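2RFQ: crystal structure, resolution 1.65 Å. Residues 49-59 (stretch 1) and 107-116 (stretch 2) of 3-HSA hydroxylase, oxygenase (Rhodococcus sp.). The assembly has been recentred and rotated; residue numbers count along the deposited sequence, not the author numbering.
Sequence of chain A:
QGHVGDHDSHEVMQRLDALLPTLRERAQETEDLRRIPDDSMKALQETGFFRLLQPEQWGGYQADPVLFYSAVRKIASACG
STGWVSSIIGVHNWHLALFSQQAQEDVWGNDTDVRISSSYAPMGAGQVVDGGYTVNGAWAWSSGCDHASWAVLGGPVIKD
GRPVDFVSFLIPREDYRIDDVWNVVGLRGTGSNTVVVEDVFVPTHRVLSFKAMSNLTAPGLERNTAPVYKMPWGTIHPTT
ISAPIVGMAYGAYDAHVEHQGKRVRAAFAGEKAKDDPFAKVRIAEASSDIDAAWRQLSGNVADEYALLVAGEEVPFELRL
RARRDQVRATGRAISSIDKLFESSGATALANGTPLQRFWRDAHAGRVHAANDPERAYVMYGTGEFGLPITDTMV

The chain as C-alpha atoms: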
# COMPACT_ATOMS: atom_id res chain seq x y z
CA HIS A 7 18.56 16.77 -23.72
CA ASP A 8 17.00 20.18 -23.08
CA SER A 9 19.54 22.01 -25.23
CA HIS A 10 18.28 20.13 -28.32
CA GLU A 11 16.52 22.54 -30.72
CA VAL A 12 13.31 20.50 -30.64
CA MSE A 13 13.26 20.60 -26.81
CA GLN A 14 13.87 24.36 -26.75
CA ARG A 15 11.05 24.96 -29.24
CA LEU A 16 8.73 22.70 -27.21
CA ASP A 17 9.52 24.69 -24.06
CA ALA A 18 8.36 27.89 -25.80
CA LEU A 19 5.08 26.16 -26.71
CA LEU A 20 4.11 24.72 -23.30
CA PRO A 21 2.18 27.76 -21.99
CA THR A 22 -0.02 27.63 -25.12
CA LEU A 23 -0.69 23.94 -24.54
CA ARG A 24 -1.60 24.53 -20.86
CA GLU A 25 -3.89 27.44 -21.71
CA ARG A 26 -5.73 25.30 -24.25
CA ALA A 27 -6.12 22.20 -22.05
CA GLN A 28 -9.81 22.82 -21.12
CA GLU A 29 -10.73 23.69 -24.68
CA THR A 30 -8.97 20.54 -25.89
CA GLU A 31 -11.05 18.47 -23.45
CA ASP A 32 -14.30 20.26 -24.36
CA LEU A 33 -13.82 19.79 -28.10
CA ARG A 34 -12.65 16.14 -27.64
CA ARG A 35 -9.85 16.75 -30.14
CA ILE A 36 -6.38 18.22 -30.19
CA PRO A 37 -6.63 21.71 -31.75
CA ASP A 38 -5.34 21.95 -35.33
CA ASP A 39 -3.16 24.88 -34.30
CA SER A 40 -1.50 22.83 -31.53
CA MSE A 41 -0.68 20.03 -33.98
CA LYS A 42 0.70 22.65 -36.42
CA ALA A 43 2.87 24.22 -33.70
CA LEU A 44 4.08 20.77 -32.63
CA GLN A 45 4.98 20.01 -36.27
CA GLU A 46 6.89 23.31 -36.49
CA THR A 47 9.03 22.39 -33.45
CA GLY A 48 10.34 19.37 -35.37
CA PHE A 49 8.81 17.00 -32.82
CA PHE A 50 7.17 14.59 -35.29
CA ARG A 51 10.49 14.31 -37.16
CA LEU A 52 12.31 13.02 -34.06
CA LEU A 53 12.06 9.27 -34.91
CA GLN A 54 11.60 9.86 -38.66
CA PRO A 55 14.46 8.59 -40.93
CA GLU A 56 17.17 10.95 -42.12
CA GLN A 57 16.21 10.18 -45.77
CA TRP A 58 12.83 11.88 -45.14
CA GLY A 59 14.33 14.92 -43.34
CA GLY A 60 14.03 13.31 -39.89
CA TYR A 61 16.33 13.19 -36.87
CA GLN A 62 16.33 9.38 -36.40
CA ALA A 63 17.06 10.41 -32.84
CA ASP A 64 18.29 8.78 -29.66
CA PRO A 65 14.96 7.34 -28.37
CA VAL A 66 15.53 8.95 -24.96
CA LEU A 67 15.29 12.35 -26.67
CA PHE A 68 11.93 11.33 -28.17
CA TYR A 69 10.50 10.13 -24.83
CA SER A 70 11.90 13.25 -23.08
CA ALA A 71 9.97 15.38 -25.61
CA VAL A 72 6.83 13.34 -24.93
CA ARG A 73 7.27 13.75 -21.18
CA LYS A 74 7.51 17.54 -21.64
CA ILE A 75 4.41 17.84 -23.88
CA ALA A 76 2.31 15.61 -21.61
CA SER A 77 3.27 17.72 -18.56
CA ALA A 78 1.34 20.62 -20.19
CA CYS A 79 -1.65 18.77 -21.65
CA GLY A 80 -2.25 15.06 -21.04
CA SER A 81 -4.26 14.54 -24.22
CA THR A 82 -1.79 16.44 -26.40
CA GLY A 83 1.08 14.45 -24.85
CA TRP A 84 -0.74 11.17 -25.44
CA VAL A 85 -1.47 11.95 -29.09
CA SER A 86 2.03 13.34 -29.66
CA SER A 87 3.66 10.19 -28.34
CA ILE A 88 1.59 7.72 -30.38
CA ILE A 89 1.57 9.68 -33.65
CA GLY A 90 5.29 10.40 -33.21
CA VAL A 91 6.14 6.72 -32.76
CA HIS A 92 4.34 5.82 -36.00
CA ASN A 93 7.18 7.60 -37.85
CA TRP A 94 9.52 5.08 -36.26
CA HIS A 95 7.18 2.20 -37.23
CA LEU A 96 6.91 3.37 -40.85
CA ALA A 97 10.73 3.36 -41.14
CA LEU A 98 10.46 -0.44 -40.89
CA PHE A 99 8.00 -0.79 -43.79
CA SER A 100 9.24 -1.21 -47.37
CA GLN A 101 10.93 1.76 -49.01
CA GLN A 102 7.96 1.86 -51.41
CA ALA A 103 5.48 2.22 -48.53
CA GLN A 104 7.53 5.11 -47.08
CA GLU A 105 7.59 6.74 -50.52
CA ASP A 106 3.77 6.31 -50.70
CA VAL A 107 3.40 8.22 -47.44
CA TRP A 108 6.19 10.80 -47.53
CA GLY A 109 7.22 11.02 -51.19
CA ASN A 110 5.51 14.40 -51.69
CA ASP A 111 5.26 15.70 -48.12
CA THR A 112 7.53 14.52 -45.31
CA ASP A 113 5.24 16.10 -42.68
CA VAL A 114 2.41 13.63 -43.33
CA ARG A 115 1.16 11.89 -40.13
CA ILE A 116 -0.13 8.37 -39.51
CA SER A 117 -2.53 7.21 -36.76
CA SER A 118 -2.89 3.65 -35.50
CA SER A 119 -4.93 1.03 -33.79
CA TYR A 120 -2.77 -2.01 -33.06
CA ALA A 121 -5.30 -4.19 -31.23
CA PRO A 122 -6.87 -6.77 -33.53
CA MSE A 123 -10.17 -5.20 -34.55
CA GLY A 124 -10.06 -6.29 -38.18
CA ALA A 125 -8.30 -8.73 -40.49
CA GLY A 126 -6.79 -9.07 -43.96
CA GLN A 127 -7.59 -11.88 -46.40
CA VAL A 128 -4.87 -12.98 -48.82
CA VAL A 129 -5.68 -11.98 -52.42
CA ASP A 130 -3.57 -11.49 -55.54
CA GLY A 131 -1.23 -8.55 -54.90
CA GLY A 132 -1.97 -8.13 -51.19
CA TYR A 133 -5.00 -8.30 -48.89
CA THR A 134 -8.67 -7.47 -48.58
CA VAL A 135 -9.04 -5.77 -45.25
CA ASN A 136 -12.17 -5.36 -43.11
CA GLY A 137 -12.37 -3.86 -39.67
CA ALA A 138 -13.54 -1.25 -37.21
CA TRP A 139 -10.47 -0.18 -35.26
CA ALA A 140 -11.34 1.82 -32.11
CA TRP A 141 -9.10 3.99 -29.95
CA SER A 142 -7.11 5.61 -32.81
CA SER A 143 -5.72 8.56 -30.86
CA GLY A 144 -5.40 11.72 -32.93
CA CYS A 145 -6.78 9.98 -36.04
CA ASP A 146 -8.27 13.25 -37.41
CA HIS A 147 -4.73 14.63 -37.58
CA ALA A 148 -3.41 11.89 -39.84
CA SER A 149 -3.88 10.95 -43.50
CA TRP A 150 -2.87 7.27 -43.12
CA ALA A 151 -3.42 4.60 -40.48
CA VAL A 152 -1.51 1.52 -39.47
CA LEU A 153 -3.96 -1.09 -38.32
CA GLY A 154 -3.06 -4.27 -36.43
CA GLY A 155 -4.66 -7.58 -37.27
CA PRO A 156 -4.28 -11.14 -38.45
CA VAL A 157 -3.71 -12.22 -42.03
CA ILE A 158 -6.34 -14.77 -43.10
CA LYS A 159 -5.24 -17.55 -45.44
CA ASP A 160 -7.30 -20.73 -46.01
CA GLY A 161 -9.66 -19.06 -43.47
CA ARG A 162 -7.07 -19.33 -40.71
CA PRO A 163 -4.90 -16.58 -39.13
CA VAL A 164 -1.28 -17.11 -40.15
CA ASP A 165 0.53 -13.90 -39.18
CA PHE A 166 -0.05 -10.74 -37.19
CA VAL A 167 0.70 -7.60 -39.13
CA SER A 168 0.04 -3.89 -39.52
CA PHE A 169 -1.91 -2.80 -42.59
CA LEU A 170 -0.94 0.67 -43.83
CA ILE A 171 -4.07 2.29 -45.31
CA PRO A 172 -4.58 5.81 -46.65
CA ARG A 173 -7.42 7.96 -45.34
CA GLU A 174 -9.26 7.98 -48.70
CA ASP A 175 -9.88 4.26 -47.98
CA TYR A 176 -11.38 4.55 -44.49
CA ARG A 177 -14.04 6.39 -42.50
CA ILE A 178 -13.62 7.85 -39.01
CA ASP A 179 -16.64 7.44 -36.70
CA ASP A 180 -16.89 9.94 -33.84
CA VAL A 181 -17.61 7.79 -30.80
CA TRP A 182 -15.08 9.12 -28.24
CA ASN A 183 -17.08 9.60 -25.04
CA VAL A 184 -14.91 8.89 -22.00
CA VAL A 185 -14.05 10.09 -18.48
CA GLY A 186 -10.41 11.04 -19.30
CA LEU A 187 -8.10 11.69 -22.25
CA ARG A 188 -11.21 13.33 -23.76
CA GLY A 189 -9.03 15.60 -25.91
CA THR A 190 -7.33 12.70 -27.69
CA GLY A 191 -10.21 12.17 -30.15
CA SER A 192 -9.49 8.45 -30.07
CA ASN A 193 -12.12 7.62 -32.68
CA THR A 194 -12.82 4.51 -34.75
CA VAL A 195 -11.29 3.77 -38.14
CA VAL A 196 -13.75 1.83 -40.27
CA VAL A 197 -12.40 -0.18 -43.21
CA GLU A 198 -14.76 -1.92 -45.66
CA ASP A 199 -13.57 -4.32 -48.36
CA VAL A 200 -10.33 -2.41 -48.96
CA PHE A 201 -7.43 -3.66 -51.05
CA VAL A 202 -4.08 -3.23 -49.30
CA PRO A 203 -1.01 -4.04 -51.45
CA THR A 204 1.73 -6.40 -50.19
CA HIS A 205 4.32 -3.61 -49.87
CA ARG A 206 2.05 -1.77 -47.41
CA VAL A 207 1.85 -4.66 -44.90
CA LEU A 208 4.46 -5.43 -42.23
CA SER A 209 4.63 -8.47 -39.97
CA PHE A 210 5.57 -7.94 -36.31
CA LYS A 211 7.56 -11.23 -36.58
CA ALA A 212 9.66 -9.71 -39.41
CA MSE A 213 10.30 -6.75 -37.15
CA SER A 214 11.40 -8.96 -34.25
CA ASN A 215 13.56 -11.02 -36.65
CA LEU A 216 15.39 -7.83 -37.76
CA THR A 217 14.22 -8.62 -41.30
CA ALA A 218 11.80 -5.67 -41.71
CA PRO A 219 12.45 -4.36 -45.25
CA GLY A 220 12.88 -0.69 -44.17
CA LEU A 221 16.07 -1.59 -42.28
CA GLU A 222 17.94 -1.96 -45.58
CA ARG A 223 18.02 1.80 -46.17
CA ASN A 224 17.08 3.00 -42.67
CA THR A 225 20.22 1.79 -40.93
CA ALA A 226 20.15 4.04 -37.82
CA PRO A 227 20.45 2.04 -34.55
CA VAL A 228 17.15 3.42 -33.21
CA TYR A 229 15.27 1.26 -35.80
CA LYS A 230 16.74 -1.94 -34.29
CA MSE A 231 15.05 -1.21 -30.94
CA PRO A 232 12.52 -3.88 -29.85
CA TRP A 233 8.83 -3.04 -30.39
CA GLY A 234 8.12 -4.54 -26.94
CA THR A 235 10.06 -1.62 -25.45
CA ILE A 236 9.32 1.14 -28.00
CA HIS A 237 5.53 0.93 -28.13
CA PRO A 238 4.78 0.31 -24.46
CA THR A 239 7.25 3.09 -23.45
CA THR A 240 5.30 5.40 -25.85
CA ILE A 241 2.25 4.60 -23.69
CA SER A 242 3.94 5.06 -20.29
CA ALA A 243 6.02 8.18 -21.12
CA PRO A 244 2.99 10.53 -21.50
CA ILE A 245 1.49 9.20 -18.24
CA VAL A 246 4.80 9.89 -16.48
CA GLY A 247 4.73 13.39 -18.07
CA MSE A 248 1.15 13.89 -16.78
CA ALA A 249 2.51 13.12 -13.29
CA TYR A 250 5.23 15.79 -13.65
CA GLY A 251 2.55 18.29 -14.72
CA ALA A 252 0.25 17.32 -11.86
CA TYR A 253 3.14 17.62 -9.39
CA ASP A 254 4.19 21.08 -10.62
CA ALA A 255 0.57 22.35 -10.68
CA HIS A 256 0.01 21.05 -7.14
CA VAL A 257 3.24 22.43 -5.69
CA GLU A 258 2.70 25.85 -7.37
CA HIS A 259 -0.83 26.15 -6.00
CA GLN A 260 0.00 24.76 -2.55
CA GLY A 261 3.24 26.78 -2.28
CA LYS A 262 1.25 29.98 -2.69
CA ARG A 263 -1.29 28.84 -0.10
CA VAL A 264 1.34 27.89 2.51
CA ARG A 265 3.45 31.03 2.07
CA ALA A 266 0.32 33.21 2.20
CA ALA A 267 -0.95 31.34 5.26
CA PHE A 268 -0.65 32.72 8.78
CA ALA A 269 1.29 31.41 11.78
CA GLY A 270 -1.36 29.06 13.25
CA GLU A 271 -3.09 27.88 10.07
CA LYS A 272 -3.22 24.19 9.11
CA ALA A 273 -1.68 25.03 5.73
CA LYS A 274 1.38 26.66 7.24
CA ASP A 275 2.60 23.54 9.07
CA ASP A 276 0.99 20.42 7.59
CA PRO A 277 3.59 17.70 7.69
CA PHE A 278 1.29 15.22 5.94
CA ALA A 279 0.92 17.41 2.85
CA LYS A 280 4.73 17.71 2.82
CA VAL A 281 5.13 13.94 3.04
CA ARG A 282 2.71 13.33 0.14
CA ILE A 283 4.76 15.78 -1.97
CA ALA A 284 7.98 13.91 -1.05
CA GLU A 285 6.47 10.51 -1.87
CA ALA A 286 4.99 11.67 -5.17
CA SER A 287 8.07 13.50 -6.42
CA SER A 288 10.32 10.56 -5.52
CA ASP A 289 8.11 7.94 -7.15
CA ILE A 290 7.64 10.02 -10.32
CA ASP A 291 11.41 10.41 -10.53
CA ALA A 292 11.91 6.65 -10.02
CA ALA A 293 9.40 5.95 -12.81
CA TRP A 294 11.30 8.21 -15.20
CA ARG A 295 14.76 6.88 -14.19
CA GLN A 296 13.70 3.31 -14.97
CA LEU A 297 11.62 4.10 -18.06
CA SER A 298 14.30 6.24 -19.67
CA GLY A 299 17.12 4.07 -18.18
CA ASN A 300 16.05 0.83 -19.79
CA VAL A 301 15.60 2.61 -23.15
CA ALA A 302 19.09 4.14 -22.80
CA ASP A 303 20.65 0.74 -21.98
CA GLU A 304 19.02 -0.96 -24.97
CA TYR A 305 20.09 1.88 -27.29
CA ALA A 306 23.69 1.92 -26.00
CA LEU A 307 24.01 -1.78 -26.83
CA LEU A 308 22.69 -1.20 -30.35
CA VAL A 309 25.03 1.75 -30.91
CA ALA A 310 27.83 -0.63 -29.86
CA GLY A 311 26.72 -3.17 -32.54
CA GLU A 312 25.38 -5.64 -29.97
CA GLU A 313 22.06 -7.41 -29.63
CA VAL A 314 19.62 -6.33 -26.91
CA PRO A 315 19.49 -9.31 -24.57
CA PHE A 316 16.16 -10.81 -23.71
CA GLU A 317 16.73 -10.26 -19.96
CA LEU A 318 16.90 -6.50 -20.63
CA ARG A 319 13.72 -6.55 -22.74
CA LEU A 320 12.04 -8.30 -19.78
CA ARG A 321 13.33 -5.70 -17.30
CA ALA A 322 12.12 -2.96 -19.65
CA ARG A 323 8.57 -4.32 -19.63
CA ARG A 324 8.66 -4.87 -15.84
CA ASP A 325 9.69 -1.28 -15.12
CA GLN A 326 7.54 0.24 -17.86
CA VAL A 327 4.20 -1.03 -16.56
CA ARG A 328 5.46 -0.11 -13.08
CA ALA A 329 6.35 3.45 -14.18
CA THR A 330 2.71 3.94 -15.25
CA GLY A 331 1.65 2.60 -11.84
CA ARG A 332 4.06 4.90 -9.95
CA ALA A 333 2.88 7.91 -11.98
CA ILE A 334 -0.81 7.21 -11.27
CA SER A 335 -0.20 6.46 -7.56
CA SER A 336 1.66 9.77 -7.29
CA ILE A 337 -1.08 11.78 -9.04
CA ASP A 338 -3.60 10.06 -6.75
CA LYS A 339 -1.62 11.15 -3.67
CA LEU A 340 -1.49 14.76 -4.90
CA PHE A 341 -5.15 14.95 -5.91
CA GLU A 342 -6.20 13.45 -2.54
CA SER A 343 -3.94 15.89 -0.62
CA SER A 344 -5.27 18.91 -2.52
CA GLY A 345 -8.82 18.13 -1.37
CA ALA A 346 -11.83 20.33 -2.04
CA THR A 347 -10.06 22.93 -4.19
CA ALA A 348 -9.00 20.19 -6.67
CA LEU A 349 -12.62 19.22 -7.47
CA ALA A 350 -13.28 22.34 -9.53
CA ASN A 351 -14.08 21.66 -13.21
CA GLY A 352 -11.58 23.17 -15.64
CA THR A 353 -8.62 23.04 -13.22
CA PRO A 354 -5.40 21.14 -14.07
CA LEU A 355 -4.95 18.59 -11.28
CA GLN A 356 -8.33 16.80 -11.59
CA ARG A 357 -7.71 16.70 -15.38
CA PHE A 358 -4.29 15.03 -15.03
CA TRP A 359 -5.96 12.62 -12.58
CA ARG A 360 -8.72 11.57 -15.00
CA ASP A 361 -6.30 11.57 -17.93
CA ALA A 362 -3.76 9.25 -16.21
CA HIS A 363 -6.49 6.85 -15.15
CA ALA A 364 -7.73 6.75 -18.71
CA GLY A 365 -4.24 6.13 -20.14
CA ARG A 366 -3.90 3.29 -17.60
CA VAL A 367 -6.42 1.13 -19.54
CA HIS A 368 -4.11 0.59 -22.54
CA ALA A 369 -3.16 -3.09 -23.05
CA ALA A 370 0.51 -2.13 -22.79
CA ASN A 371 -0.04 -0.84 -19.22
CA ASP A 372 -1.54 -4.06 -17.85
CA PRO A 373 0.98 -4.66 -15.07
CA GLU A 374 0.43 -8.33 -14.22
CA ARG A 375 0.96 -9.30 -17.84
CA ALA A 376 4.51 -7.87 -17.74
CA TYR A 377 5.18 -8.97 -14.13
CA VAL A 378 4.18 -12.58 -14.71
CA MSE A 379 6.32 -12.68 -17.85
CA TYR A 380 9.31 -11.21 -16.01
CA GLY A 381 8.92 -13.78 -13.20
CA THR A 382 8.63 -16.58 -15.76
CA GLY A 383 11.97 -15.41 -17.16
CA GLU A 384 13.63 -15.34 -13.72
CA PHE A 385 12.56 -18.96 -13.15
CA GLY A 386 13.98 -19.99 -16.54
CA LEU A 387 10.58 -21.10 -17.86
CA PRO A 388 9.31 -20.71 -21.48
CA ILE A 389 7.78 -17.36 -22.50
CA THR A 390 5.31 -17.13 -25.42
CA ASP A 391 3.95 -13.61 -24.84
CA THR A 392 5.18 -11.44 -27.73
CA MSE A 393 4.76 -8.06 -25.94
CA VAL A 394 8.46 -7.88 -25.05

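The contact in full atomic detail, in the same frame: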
# COMPACT_ATOMS: atom_id res chain seq x y z
N PHE A 49 9.12 18.15 -33.66
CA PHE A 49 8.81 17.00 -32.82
C PHE A 49 8.49 15.72 -33.60
O PHE A 49 9.01 14.65 -33.27
CB PHE A 49 7.63 17.30 -31.87
CG PHE A 49 7.15 16.04 -31.17
CD1 PHE A 49 7.90 15.49 -30.12
CD2 PHE A 49 6.01 15.37 -31.62
CE1 PHE A 49 7.51 14.29 -29.51
CE2 PHE A 49 5.59 14.17 -31.01
CZ PHE A 49 6.36 13.62 -29.95
N PHE A 50 7.59 15.81 -34.58
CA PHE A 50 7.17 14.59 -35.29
C PHE A 50 8.32 13.98 -36.10
O PHE A 50 8.31 12.78 -36.37
CB PHE A 50 5.93 14.82 -36.14
CG PHE A 50 4.70 15.15 -35.32
CD1 PHE A 50 4.16 14.19 -34.47
CD2 PHE A 50 4.14 16.42 -35.36
CE1 PHE A 50 3.05 14.50 -33.65
CE2 PHE A 50 3.02 16.75 -34.55
CZ PHE A 50 2.49 15.78 -33.71
N ARG A 51 9.31 14.80 -36.43
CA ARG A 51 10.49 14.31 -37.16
C ARG A 51 11.49 13.56 -36.28
O ARG A 51 12.43 12.97 -36.81
CB ARG A 51 11.21 15.48 -37.86
CG ARG A 51 10.35 16.20 -38.85
CD ARG A 51 11.23 17.14 -39.67
NE ARG A 51 10.53 17.69 -40.83
CZ ARG A 51 10.32 17.05 -41.98
NH1 ARG A 51 10.73 15.78 -42.17
NH2 ARG A 51 9.69 17.68 -42.97
N LEU A 52 11.30 13.58 -34.96
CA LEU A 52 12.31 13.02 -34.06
C LEU A 52 12.71 11.57 -34.39
O LEU A 52 13.90 11.29 -34.47
CB LEU A 52 11.90 13.14 -32.60
CG LEU A 52 12.12 14.53 -32.00
CD1 LEU A 52 11.51 14.57 -30.58
CD2 LEU A 52 13.59 14.90 -31.95
N LEU A 53 11.74 10.67 -34.56
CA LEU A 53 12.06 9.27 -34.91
C LEU A 53 11.92 8.96 -36.41
O LEU A 53 11.97 7.79 -36.82
CB LEU A 53 11.25 8.28 -34.07
CG LEU A 53 11.48 8.38 -32.55
CD1 LEU A 53 10.62 7.36 -31.86
CD2 LEU A 53 12.95 8.16 -32.16
N GLN A 54 11.69 10.01 -37.21
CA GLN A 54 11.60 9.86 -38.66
C GLN A 54 13.00 9.68 -39.28
O GLN A 54 13.96 10.26 -38.78
CB GLN A 54 10.90 11.08 -39.25
CG GLN A 54 10.67 11.01 -40.75
CD GLN A 54 9.94 12.24 -41.25
OE1 GLN A 54 10.24 13.36 -40.82
NE2 GLN A 54 9.00 12.06 -42.17
N PRO A 55 13.13 8.82 -40.30
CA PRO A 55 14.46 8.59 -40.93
C PRO A 55 15.10 9.83 -41.54
O PRO A 55 14.40 10.74 -42.01
CB PRO A 55 14.18 7.50 -41.99
CG PRO A 55 12.97 6.75 -41.41
CD PRO A 55 12.12 7.87 -40.83
N GLU A 56 16.43 9.86 -41.51
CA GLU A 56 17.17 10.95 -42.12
C GLU A 56 16.79 11.14 -43.61
O GLU A 56 16.75 12.28 -44.09
CB GLU A 56 18.66 10.70 -41.96
CG GLU A 56 19.54 11.82 -42.50
CD GLU A 56 19.85 11.69 -43.97
OE1 GLU A 56 19.71 10.58 -44.52
OE2 GLU A 56 20.25 12.71 -44.58
N GLN A 57 16.48 10.05 -44.32
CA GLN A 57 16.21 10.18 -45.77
C GLN A 57 14.95 11.02 -46.03
O GLN A 57 14.79 11.56 -47.12
CB GLN A 57 16.10 8.81 -46.45
CG GLN A 57 14.90 7.98 -46.05
CD GLN A 57 14.66 6.84 -47.01
OE1 GLN A 57 14.57 7.05 -48.25
NE2 GLN A 57 14.54 5.63 -46.47
N TRP A 58 14.08 11.13 -45.02
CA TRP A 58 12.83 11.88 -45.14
C TRP A 58 12.91 13.24 -44.39
O TRP A 58 11.89 13.88 -44.13
CB TRP A 58 11.63 11.05 -44.63
CG TRP A 58 11.49 9.75 -45.33
CD1 TRP A 58 11.67 8.50 -44.80
CD2 TRP A 58 11.20 9.55 -46.72
NE1 TRP A 58 11.48 7.53 -45.78
CE2 TRP A 58 11.20 8.16 -46.96
CE3 TRP A 58 10.91 10.42 -47.78
CZ2 TRP A 58 10.93 7.61 -48.23
CZ3 TRP A 58 10.66 9.88 -49.05
CH2 TRP A 58 10.67 8.49 -49.25
N GLY A 59 14.12 13.65 -44.04
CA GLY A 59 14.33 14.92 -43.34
C GLY A 59 14.19 14.80 -41.83
O GLY A 59 14.09 15.80 -41.14
N VAL A 107 3.81 7.32 -48.50
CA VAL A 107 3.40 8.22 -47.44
C VAL A 107 4.07 9.59 -47.52
O VAL A 107 3.38 10.62 -47.43
CB VAL A 107 3.64 7.56 -46.06
CG1 VAL A 107 3.30 8.53 -44.93
CG2 VAL A 107 2.80 6.26 -45.97
N TRP A 108 5.39 9.58 -47.70
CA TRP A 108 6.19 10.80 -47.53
C TRP A 108 6.81 11.34 -48.82
O TRP A 108 7.48 12.39 -48.80
CB TRP A 108 7.32 10.55 -46.52
CG TRP A 108 6.86 10.45 -45.07
CD1 TRP A 108 5.88 11.19 -44.46
CD2 TRP A 108 7.41 9.59 -44.07
NE1 TRP A 108 5.76 10.82 -43.13
CE2 TRP A 108 6.69 9.84 -42.86
CE3 TRP A 108 8.42 8.62 -44.06
CZ2 TRP A 108 6.97 9.17 -41.66
CZ3 TRP A 108 8.70 7.95 -42.87
CH2 TRP A 108 7.98 8.23 -41.68
N GLY A 109 6.59 10.65 -49.93
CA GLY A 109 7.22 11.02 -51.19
C GLY A 109 6.98 12.45 -51.65
O GLY A 109 7.82 13.02 -52.35
N ASN A 110 5.84 13.03 -51.27
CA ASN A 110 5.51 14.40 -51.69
C ASN A 110 5.49 15.40 -50.53
O ASN A 110 5.55 16.62 -50.75
CB ASN A 110 4.16 14.44 -52.41
CG ASN A 110 4.21 13.78 -53.79
OD1 ASN A 110 3.32 13.00 -54.15
ND2 ASN A 110 5.24 14.09 -54.56
N ASP A 111 5.45 14.87 -49.31
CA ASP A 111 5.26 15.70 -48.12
C ASP A 111 5.75 14.90 -46.92
O ASP A 111 5.09 13.97 -46.45
CB ASP A 111 3.76 16.06 -47.99
CG ASP A 111 3.45 16.93 -46.77
OD1 ASP A 111 4.33 17.14 -45.91
OD2 ASP A 111 2.29 17.40 -46.69
N THR A 112 6.93 15.26 -46.43
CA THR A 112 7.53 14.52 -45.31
C THR A 112 6.95 14.89 -43.96
O THR A 112 7.38 14.34 -42.94
CB THR A 112 9.07 14.65 -45.27
OG1 THR A 112 9.44 16.03 -45.15
CG2 THR A 112 9.66 14.11 -46.57
N ASP A 113 5.97 15.79 -43.93
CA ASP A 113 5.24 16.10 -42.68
C ASP A 113 3.95 15.31 -42.52
O ASP A 113 3.22 15.50 -41.56
CB ASP A 113 4.93 17.60 -42.60
CG ASP A 113 6.18 18.44 -42.43
OD1 ASP A 113 6.91 18.24 -41.44
OD2 ASP A 113 6.43 19.29 -43.30
N VAL A 114 3.63 14.43 -43.46
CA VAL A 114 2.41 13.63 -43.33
C VAL A 114 2.45 12.77 -42.04
O VAL A 114 3.51 12.26 -41.68
CB VAL A 114 2.20 12.77 -44.59
CG1 VAL A 114 1.17 11.65 -44.36
CG2 VAL A 114 1.79 13.67 -45.77
N ARG A 115 1.30 12.64 -41.38
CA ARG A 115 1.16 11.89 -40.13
C ARG A 115 0.30 10.64 -40.34
O ARG A 115 -0.53 10.56 -41.27
CB ARG A 115 0.52 12.76 -39.05
CG ARG A 115 1.45 13.85 -38.53
CD ARG A 115 0.77 14.66 -37.44
NE ARG A 115 -0.16 15.67 -37.95
CZ ARG A 115 0.21 16.89 -38.35
NH1 ARG A 115 1.50 17.25 -38.36
NH2 ARG A 115 -0.71 17.74 -38.78
N ILE A 116 0.51 9.69 -39.44
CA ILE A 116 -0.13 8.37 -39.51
C ILE A 116 -0.73 8.13 -38.13
O ILE A 116 -0.08 8.45 -37.13
CB ILE A 116 0.97 7.29 -39.77
CG1 ILE A 116 1.69 7.53 -41.11
CG2 ILE A 116 0.41 5.87 -39.79
CD1 ILE A 116 3.05 8.16 -40.92
O HOH W 1 8.78 20.02 -40.82
O HOH W 2 8.74 20.01 -44.35

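Where two largely irregular segments meet without forming a sheet or a helix pair, side-chain conformation does much of the work of joining them, and the contact between residues 49-59 and 107-116 of this hydroxylase illustrates the principle. Arg 51 leaves its backbone sideways to the other stretch, yet an m rotamer at chi1 followed by t at chi2 and chi3 extends the chain so that the guanidinium reaches across. There Arg 51 NH2 donates a nearly straight hydrogen bond to Thr 112 OG1 at 2.7 Å, close to the guanidinium plane, while NH1 of Arg 51 adds a weak one to the same OG1 at 3.3 Å. The p rotamer of Thr 112 places its hydroxyl at this junction. Asp 113 OD1 lies 3.2 Å from Arg 51 NH2 but well out of the plane, so this salt bridge rests on charge alone; a water accepting from Arg 51 NE and donating to Asp 113 OD1 supplies the directed link that the direct pair lacks.

Gln 54, extended with t at both chi1 and chi2, lies across the Trp 108 face with both CG and NE2, and Gln 54 NE2 also donates to Thr 112 O at 2.9 Å. The Trp 108 indole is itself anchored within its stretch by a hydrogen bond from NE1 to Val 114 O, 3.0 Å long.

Trp 58 and Trp 108, both m at chi1, meet obliquely, with planes at 51° and Trp 58 CD1 3.3 Å from Trp 108 CE3. Trp 108 CB lies over the face of the Trp 58 six-membered ring, 4.2 Å from its centroid, while Thr 112 CG2 lies at the edge of the Trp 58 indole.

Farther along, Arg 115, m at chi1 and t at chi2, lays its CD over the Phe 50 ring, 4.2 Å from the centroid and almost on the normal; chi3 (m) then turns the chain at CD.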